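Local coordinates for protein alginate lyase (Alteromonas sp., PDB 1J1T) that cleaves alginate, the polymer of mannuronate and guluronate, as a lyase with a beta-sandwich fold that carries a bound calcium ion, at residues N47-R52 / N205-C210; G83-I88 / K101-D106; H92-G97 / D176-F181. One frame throughout, in Å; residues are numbered along the deposited sequence.

Interaction 1: residues N47-R52 / N205-C210; sequences NGNGWR and NSFKNC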
loop_
_atom_site.group_PDB
_atom_site.type_symbol
_atom_site.label_atom_id
_atom_site.label_comp_id
_atom_site.label_asym_id
_atom_site.label_seq_id
_atom_site.Cartn_x
_atom_site.Cartn_y
_atom_site.Cartn_z
ATOM N N ASN A 47 -15.680 2.070 -4.114
ATOM C CA ASN A 47 -15.153 1.035 -4.999
ATOM C C ASN A 47 -14.105 0.154 -4.327
ATOM O O ASN A 47 -13.557 -0.751 -4.956
ATOM C CB ASN A 47 -14.542 1.659 -6.258
ATOM C CG ASN A 47 -15.537 2.497 -7.040
ATOM O OD1 ASN A 47 -16.677 2.088 -7.257
ATOM N ND2 ASN A 47 -15.103 3.673 -7.479
ATOM N N GLY A 48 -13.821 0.417 -3.056
ATOM C CA GLY A 48 -12.828 -0.375 -2.349
ATOM C C GLY A 48 -13.203 -1.843 -2.203
ATOM O O GLY A 48 -14.385 -2.197 -2.218
ATOM N N ASN A 49 -12.194 -2.703 -2.069
ATOM C CA ASN A 49 -12.429 -4.135 -1.902
ATOM C C ASN A 49 -11.796 -4.606 -0.594
ATOM O O ASN A 49 -10.971 -5.520 -0.582
ATOM C CB ASN A 49 -11.826 -4.926 -3.068
ATOM C CG ASN A 49 -12.197 -6.404 -3.024
ATOM O OD1 ASN A 49 -11.507 -7.246 -3.601
ATOM N ND2 ASN A 49 -13.298 -6.723 -2.348
ATOM N N GLY A 50 -12.183 -3.970 0.507
ATOM C CA GLY A 50 -11.644 -4.336 1.802
ATOM C C GLY A 50 -11.690 -3.171 2.770
ATOM O O GLY A 50 -12.546 -2.295 2.654
ATOM N N TRP A 51 -10.777 -3.172 3.735
ATOM C CA TRP A 51 -10.697 -2.107 4.725
ATOM C C TRP A 51 -9.318 -1.480 4.653
ATOM O O TRP A 51 -8.331 -2.180 4.411
ATOM C CB TRP A 51 -10.886 -2.645 6.140
ATOM C CG TRP A 51 -12.300 -2.862 6.578
ATOM C CD1 TRP A 51 -13.425 -2.246 6.098
ATOM C CD2 TRP A 51 -12.723 -3.673 7.675
ATOM N NE1 TRP A 51 -14.520 -2.620 6.838
ATOM C CE2 TRP A 51 -14.118 -3.496 7.813
ATOM C CE3 TRP A 51 -12.057 -4.529 8.560
ATOM C CZ2 TRP A 51 -14.860 -4.145 8.802
ATOM C CZ3 TRP A 51 -12.796 -5.175 9.547
ATOM C CH2 TRP A 51 -14.185 -4.976 9.659
ATOM N N ARG A 52 -9.241 -0.171 4.885
ATOM C CA ARG A 52 -7.950 0.496 4.846
ATOM C C ARG A 52 -7.711 1.469 5.991
ATOM O O ARG A 52 -8.631 1.891 6.697
ATOM C CB ARG A 52 -7.775 1.247 3.520
ATOM C CG ARG A 52 -8.544 2.559 3.445
ATOM C CD ARG A 52 -8.451 3.170 2.055
ATOM N NE ARG A 52 -9.093 2.325 1.051
ATOM C CZ ARG A 52 -9.150 2.612 -0.246
ATOM N NH1 ARG A 52 -8.600 3.725 -0.709
ATOM N NH2 ARG A 52 -9.769 1.788 -1.082
ATOM N N ASN A 205 -19.913 -4.236 6.634
ATOM C CA ASN A 205 -20.195 -5.486 7.334
ATOM C C ASN A 205 -19.823 -6.697 6.473
ATOM O O ASN A 205 -19.451 -7.740 6.999
ATOM C CB ASN A 205 -21.676 -5.568 7.728
ATOM C CG ASN A 205 -21.985 -4.834 9.032
ATOM O OD1 ASN A 205 -23.141 -4.775 9.462
ATOM N ND2 ASN A 205 -20.957 -4.280 9.668
ATOM N N SER A 206 -19.919 -6.564 5.154
ATOM C CA SER A 206 -19.565 -7.685 4.288
ATOM C C SER A 206 -18.063 -7.957 4.406
ATOM O O SER A 206 -17.634 -9.109 4.426
ATOM C CB SER A 206 -19.936 -7.400 2.828
ATOM O OG SER A 206 -19.014 -6.519 2.207
ATOM N N PHE A 207 -17.264 -6.897 4.497
ATOM C CA PHE A 207 -15.820 -7.072 4.620
ATOM C C PHE A 207 -15.465 -7.602 6.000
ATOM O O PHE A 207 -14.516 -8.371 6.159
ATOM C CB PHE A 207 -15.096 -5.753 4.334
ATOM C CG PHE A 207 -15.307 -5.248 2.930
ATOM C CD1 PHE A 207 -15.068 -6.080 1.839
ATOM C CD2 PHE A 207 -15.760 -3.955 2.698
ATOM C CE1 PHE A 207 -15.280 -5.633 0.538
ATOM C CE2 PHE A 207 -15.975 -3.495 1.396
ATOM C CZ PHE A 207 -15.736 -4.334 0.315
ATOM N N LYS A 208 -16.235 -7.188 7.000
ATOM C CA LYS A 208 -16.022 -7.647 8.362
ATOM C C LYS A 208 -16.145 -9.169 8.376
ATOM O O LYS A 208 -15.302 -9.870 8.944
ATOM C CB LYS A 208 -17.074 -7.044 9.298
ATOM C CG LYS A 208 -17.027 -7.601 10.707
ATOM C CD LYS A 208 -18.152 -7.048 11.565
ATOM C CE LYS A 208 -18.103 -7.631 12.967
ATOM N NZ LYS A 208 -19.220 -7.124 13.815
ATOM N N ASN A 209 -17.203 -9.672 7.748
ATOM C CA ASN A 209 -17.431 -11.112 7.681
ATOM C C ASN A 209 -16.340 -11.806 6.868
ATOM O O ASN A 209 -15.872 -12.880 7.238
ATOM C CB ASN A 209 -18.808 -11.411 7.074
ATOM C CG ASN A 209 -19.945 -11.074 8.022
ATOM O OD1 ASN A 209 -19.722 -10.812 9.204
ATOM N ND2 ASN A 209 -21.173 -11.089 7.511
ATOM N N CYS A 210 -15.932 -11.192 5.764
ATOM C CA CYS A 210 -14.885 -11.780 4.931
ATOM C C CYS A 210 -13.597 -12.007 5.717
ATOM O O CYS A 210 -13.049 -13.110 5.723
ATOM C CB CYS A 210 -14.587 -10.887 3.728
ATOM S SG CYS A 210 -15.893 -10.876 2.463
#
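With CG of F207 beside its own backbone N (chi1 -63°), the phenyl ring reaches out from helix 205-210 and lies flat against the backbone of G50; W51, its CG likewise beside the backbone N (chi1 -82°), brings its indole alongside F207 CB and the base of K208, the two aromatic side chains sliding past each other in opposite directions. G50 CA sits 3.9 Å from the centroid of the F207 ring, only 13° off the normal, a CH-pi contact, and G50 N lies nearer the rim of the same face, 3.5 Å from CE1. On the opposite face S206 OG stands over the centre, so the phenyl is held between the strand backbone and its own helix. Around it, G48 O comes within 3.6 Å of CZ, and the N49 side chain crosses the phenyl at about a right angle, ND2 near CE1. The indole receives F207 CB over one face, 4.2 Å from the centroid of its five-membered ring, while W51 CH2 packs 3.5 Å from K208 CA, the indole lying beside the start of the lysine chain. At the backbone angles of G50 a side chain would run into the carbonyl oxygen of N49. Cutting F207 back to an alanine would keep CB over the indole but would probably open a gap against the G50 backbone, losing the CH-pi contact. Polar ends are served elsewhere, W51 NE1 by S204 and S206 OG by N203 and E200, while C210 ties the helix to C198 by a disulfide; the join between strand and helix itself therefore rests on CH-pi and apolar contacts.

Interaction 2: residues G83-I88 / K101-D106; sequences GGKTII and KVYVSD. With CA (calcium ion), chain B; SO4 (sulfate ion), chain C.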
loop_
_atom_site.group_PDB
_atom_site.type_symbol
_atom_site.label_atom_id
_atom_site.label_comp_id
_atom_site.label_asym_id
_atom_site.label_seq_id
_atom_site.Cartn_x
_atom_site.Cartn_y
_atom_site.Cartn_z
ATOM N N GLY A 83 -2.366 -15.861 5.061
ATOM C CA GLY A 83 -3.363 -15.628 4.029
ATOM C C GLY A 83 -3.710 -14.170 3.769
ATOM O O GLY A 83 -4.432 -13.851 2.823
ATOM N N GLY A 84 -3.199 -13.282 4.613
ATOM C CA GLY A 84 -3.482 -11.870 4.447
ATOM C C GLY A 84 -2.801 -11.250 3.245
ATOM O O GLY A 84 -1.739 -11.706 2.808
ATOM N N LYS A 85 -3.419 -10.200 2.716
ATOM C CA LYS A 85 -2.897 -9.485 1.561
ATOM C C LYS A 85 -3.249 -8.006 1.681
ATOM O O LYS A 85 -4.416 -7.646 1.850
ATOM C CB LYS A 85 -3.497 -10.048 0.276
ATOM C CG LYS A 85 -3.134 -9.278 -0.981
ATOM C CD LYS A 85 -3.718 -9.953 -2.206
ATOM C CE LYS A 85 -3.371 -9.214 -3.490
ATOM N NZ LYS A 85 -3.970 -9.912 -4.672
ATOM N N THR A 86 -2.236 -7.152 1.584
ATOM C CA THR A 86 -2.453 -5.716 1.689
ATOM C C THR A 86 -1.561 -4.918 0.753
ATOM O O THR A 86 -0.515 -5.395 0.307
ATOM C CB THR A 86 -2.195 -5.225 3.126
ATOM O OG1 THR A 86 -2.348 -3.799 3.182
ATOM C CG2 THR A 86 -0.779 -5.596 3.571
ATOM N N ILE A 87 -2.003 -3.701 0.445
ATOM C CA ILE A 87 -1.244 -2.787 -0.398
ATOM C C ILE A 87 -0.748 -1.724 0.587
ATOM O O ILE A 87 -1.553 -1.082 1.260
ATOM C CB ILE A 87 -2.147 -2.146 -1.468
ATOM C CG1 ILE A 87 -2.677 -3.234 -2.406
ATOM C CG2 ILE A 87 -1.375 -1.076 -2.234
ATOM C CD1 ILE A 87 -3.633 -2.731 -3.476
ATOM N N ILE A 88 0.566 -1.557 0.688
ATOM C CA ILE A 88 1.134 -0.598 1.635
ATOM C C ILE A 88 1.575 0.733 1.033
ATOM O O ILE A 88 1.911 1.668 1.759
ATOM C CB ILE A 88 2.318 -1.219 2.406
ATOM C CG1 ILE A 88 3.448 -1.589 1.438
ATOM C CG2 ILE A 88 1.840 -2.465 3.163
ATOM C CD1 ILE A 88 4.692 -2.127 2.135
ATOM N N LYS A 101 1.696 -0.120 -7.239
ATOM C CA LYS A 101 1.169 -0.738 -6.034
ATOM C C LYS A 101 2.218 -1.666 -5.444
ATOM O O LYS A 101 2.854 -2.437 -6.165
ATOM C CB LYS A 101 -0.095 -1.540 -6.348
ATOM C CG LYS A 101 -1.318 -0.697 -6.682
ATOM C CD LYS A 101 -2.480 -1.576 -7.113
ATOM C CE LYS A 101 -2.150 -2.304 -8.413
ATOM N NZ LYS A 101 -3.285 -3.128 -8.914
ATOM N N VAL A 102 2.413 -1.570 -4.138
ATOM C CA VAL A 102 3.365 -2.433 -3.451
ATOM C C VAL A 102 2.536 -3.302 -2.521
ATOM O O VAL A 102 1.743 -2.797 -1.720
ATOM C CB VAL A 102 4.390 -1.627 -2.638
ATOM C CG1 VAL A 102 5.327 -2.569 -1.904
ATOM C CG2 VAL A 102 5.176 -0.718 -3.568
ATOM N N TYR A 103 2.725 -4.610 -2.642
ATOM C CA TYR A 103 1.982 -5.586 -1.862
ATOM C C TYR A 103 2.818 -6.387 -0.880
ATOM O O TYR A 103 4.029 -6.536 -1.035
ATOM C CB TYR A 103 1.340 -6.622 -2.785
ATOM C CG TYR A 103 0.389 -6.114 -3.837
ATOM C CD1 TYR A 103 -0.988 -6.300 -3.700
ATOM C CD2 TYR A 103 0.862 -5.517 -5.006
ATOM C CE1 TYR A 103 -1.872 -5.912 -4.704
ATOM C CE2 TYR A 103 -0.017 -5.123 -6.017
ATOM C CZ TYR A 103 -1.381 -5.328 -5.856
ATOM O OH TYR A 103 -2.255 -4.959 -6.853
ATOM N N VAL A 104 2.122 -6.924 0.115
ATOM C CA VAL A 104 2.685 -7.820 1.111
ATOM C C VAL A 104 1.533 -8.821 1.164
ATOM O O VAL A 104 0.494 -8.545 1.769
ATOM C CB VAL A 104 2.858 -7.164 2.496
ATOM C CG1 VAL A 104 3.398 -8.194 3.479
ATOM C CG2 VAL A 104 3.823 -5.983 2.407
ATOM N N SER A 105 1.687 -9.960 0.493
ATOM C CA SER A 105 0.603 -10.929 0.470
ATOM C C SER A 105 1.017 -12.384 0.584
ATOM O O SER A 105 2.093 -12.799 0.140
ATOM C CB SER A 105 -0.246 -10.743 -0.792
ATOM O OG SER A 105 0.308 -11.423 -1.896
ATOM N N ASP A 106 0.116 -13.153 1.178
ATOM C CA ASP A 106 0.313 -14.565 1.424
ATOM C C ASP A 106 -0.713 -15.353 0.610
ATOM O O ASP A 106 -1.514 -16.097 1.170
ATOM C CB ASP A 106 0.148 -14.811 2.930
ATOM C CG ASP A 106 0.415 -16.250 3.329
ATOM O OD1 ASP A 106 0.985 -16.985 2.516
ATOM O OD2 ASP A 106 0.065 -16.645 4.461
HETATM CA CA CA B . 2.946 -17.473 1.038
HETATM S S SO4 C . -4.778 -7.526 -7.601
HETATM O O1 SO4 C . -3.758 -8.270 -6.839
HETATM O O2 SO4 C . -6.121 -8.043 -7.272
HETATM O O3 SO4 C . -4.704 -6.094 -7.251
HETATM O O4 SO4 C . -4.529 -7.694 -9.048
HETATM O O HOH W 1 -1.732 -11.998 -4.647
HETATM O O HOH W 2 2.294 -16.161 -1.139
#
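K85 and S105 meet where the two antiparallel strands are pressed hardest together: their CA atoms are 3.9 Å apart, and K85 CG lies 3.2 Å from S105 CB, tighter than usual carbon contact. This is a non-hydrogen-bonded pair; next to it T86 and V104 exchange two backbone bonds, with further bonds from I88 N to V102 O and from D106 N to G84 O. I87 runs alongside Y103, CG1 at 3.6 Å from CE1. On the other face I88 CD1 packs against V104 CG2, where I88 also touches F149 and L151 of strand 148-156.

The looser side lies beyond the side-chain ends of K85 and Y103, where a water and a sulfate, probably from the crystallisation liquor, are bound. The fully extended K85 chain (chi1 174°) carries NZ to 2.7 Å from sulfate O1, while Y103 OH donates to O3; K101 NZ is salt-bridged to E135.

Just beyond S105, D106 divides its carboxylate: OD2 accepts G83 N at 2.6 Å from above the carboxylate plane and also takes G120 N, and OD1 binds calcium at 2.5 Å together with D114, V116, N119, I121 and a water. This is a beta hairpin of a concanavalin-type sandwich, with a calcium site at the end of its second strand.

Interaction 3: residues H92-G97 / D176-F181; sequences HASDTG and DSQSYF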
loop_
_atom_site.group_PDB
_atom_site.type_symbol
_atom_site.label_atom_id
_atom_site.label_comp_id
_atom_site.label_asym_id
_atom_site.label_seq_id
_atom_site.Cartn_x
_atom_site.Cartn_y
_atom_site.Cartn_z
ATOM N N HIS A 92 -2.091 6.424 -7.259
ATOM C CA HIS A 92 -3.420 6.249 -7.818
ATOM C C HIS A 92 -3.694 7.256 -8.923
ATOM O O HIS A 92 -3.175 8.374 -8.905
ATOM C CB HIS A 92 -4.468 6.391 -6.712
ATOM C CG HIS A 92 -5.807 5.831 -7.075
ATOM N ND1 HIS A 92 -6.043 4.477 -7.175
ATOM C CD2 HIS A 92 -6.975 6.441 -7.384
ATOM C CE1 HIS A 92 -7.300 4.276 -7.531
ATOM N NE2 HIS A 92 -7.887 5.453 -7.665
ATOM N N ALA A 93 -4.509 6.846 -9.891
ATOM C CA ALA A 93 -4.873 7.703 -11.009
ATOM C C ALA A 93 -6.165 8.446 -10.673
ATOM O O ALA A 93 -6.778 8.199 -9.635
ATOM C CB ALA A 93 -5.056 6.868 -12.270
ATOM N N SER A 94 -6.573 9.349 -11.558
ATOM C CA SER A 94 -7.785 10.139 -11.359
ATOM C C SER A 94 -9.014 9.282 -11.100
ATOM O O SER A 94 -9.686 9.429 -10.079
ATOM C CB SER A 94 -8.050 11.020 -12.581
ATOM O OG SER A 94 -7.010 11.959 -12.768
ATOM N N ASP A 95 -9.308 8.392 -12.037
ATOM C CA ASP A 95 -10.466 7.517 -11.928
ATOM C C ASP A 95 -10.242 6.353 -10.970
ATOM O O ASP A 95 -9.842 6.546 -9.821
ATOM C CB ASP A 95 -10.841 6.991 -13.317
ATOM C CG ASP A 95 -9.649 6.418 -14.064
ATOM O OD1 ASP A 95 -9.823 5.994 -15.227
ATOM O OD2 ASP A 95 -8.536 6.390 -13.491
ATOM N N THR A 96 -10.508 5.145 -11.452
ATOM C CA THR A 96 -10.351 3.937 -10.653
ATOM C C THR A 96 -9.023 3.262 -10.973
ATOM O O THR A 96 -8.720 2.186 -10.456
ATOM C CB THR A 96 -11.495 2.945 -10.944
ATOM O OG1 THR A 96 -11.299 1.745 -10.189
ATOM C CG2 THR A 96 -11.535 2.605 -12.426
ATOM N N GLY A 97 -8.232 3.907 -11.822
ATOM C CA GLY A 97 -6.955 3.346 -12.218
ATOM C C GLY A 97 -5.841 3.425 -11.189
ATOM O O GLY A 97 -5.817 4.305 -10.327
ATOM N N ASP A 176 -0.919 10.193 -15.681
ATOM C CA ASP A 176 -2.279 10.570 -15.303
ATOM C C ASP A 176 -2.175 11.985 -14.763
ATOM O O ASP A 176 -1.326 12.266 -13.919
ATOM C CB ASP A 176 -2.848 9.638 -14.229
ATOM C CG ASP A 176 -4.280 9.995 -13.850
ATOM O OD1 ASP A 176 -4.486 11.026 -13.175
ATOM O OD2 ASP A 176 -5.203 9.250 -14.237
ATOM N N SER A 177 -3.041 12.869 -15.249
ATOM C CA SER A 177 -3.025 14.278 -14.859
ATOM C C SER A 177 -3.291 14.610 -13.393
ATOM O O SER A 177 -2.846 15.653 -12.906
ATOM C CB SER A 177 -4.010 15.061 -15.729
ATOM O OG SER A 177 -5.326 14.560 -15.575
ATOM N N GLN A 178 -4.011 13.745 -12.688
ATOM C CA GLN A 178 -4.325 14.002 -11.284
ATOM C C GLN A 178 -3.906 12.838 -10.399
ATOM O O GLN A 178 -4.679 12.371 -9.559
ATOM C CB GLN A 178 -5.828 14.252 -11.129
ATOM C CG GLN A 178 -6.341 15.430 -11.935
ATOM C CD GLN A 178 -5.790 16.749 -11.439
ATOM O OE1 GLN A 178 -6.029 17.141 -10.296
ATOM N NE2 GLN A 178 -5.047 17.441 -12.293
ATOM N N SER A 179 -2.673 12.380 -10.585
ATOM C CA SER A 179 -2.147 11.256 -9.823
ATOM C C SER A 179 -1.861 11.631 -8.377
ATOM O O SER A 179 -1.684 12.805 -8.052
ATOM C CB SER A 179 -0.859 10.747 -10.472
ATOM O OG SER A 179 0.177 11.705 -10.334
ATOM N N TYR A 180 -1.807 10.625 -7.511
ATOM C CA TYR A 180 -1.523 10.863 -6.107
ATOM C C TYR A 180 -1.008 9.631 -5.387
ATOM O O TYR A 180 -1.470 8.510 -5.616
ATOM C CB TYR A 180 -2.759 11.424 -5.387
ATOM C CG TYR A 180 -3.995 10.553 -5.392
ATOM C CD1 TYR A 180 -4.374 9.841 -4.252
ATOM C CD2 TYR A 180 -4.824 10.490 -6.511
ATOM C CE1 TYR A 180 -5.554 9.099 -4.226
ATOM C CE2 TYR A 180 -6.004 9.747 -6.494
ATOM C CZ TYR A 180 -6.363 9.060 -5.349
ATOM O OH TYR A 180 -7.537 8.349 -5.321
ATOM N N PHE A 181 -0.035 9.857 -4.514
ATOM C CA PHE A 181 0.576 8.793 -3.742
ATOM C C PHE A 181 -0.213 8.502 -2.466
ATOM O O PHE A 181 -0.796 9.404 -1.859
ATOM C CB PHE A 181 2.014 9.185 -3.382
ATOM C CG PHE A 181 2.772 8.113 -2.653
ATOM C CD1 PHE A 181 3.151 6.940 -3.307
ATOM C CD2 PHE A 181 3.112 8.274 -1.313
ATOM C CE1 PHE A 181 3.862 5.942 -2.631
ATOM C CE2 PHE A 181 3.818 7.286 -0.629
ATOM C CZ PHE A 181 4.195 6.116 -1.291
#
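H92 and Y180 form an antiparallel hydrogen-bonded pair, with H92 N to Y180 O at 2.7 Å and nearly straight (175°), and the return bond from Y180 N lying in the plane of the H92 carbonyl. This bridge joins the end of strand 85-92 to the start of strand 180-188, its neighbour in one sheet of the sandwich; beyond it both chains peel away into loops, each with an Asx turn, built on D95 and D176.

The two aromatic side chains lie side by side and point the same way. H92 CB stands over one face of the Y180 ring, 3.7 Å from its centroid, a CH-pi contact, while the ring planes are inclined at 64°; R62 adds a cation-pi contact to Y180. D95 OD2 takes the N-H of G97 and so closes its own turn, 4.5 Å from D176 OD2.

D176 binds the two loops through its carboxylate. Its CG is turned opposite its backbone N (chi1 -179°), which carries the carboxylate across to S94: S94 N bonds OD2 from above the carboxylate plane at 3.0 Å. OD1 is gripped twice, by Q178 N nearly in line with its C-O bond and by S94 OG, 2.7 Å away, on its syn lone pair.

In the fold
From the N terminus, the chain first enters interaction 1 at 47-52, then passes 83-88, 92-97 and 101-106 in quick succession before returning at 176-181 and finally at 205-210. Interaction 2 closes a short hairpin. Interaction 3 begins inside that hairpin, in the turn between its strands, and ends far downstream, so the two cross. Both are nested in the large loop closed by interaction 1. All three reach one sheet, where strand 180-188 lies between 50-57 and 85-92: interaction 2 joins 85-92 to 98-105, interaction 3 joins the end of 85-92 to the start of 180-188, and interaction 1 fastens helix 204-213 to the start of 50-57.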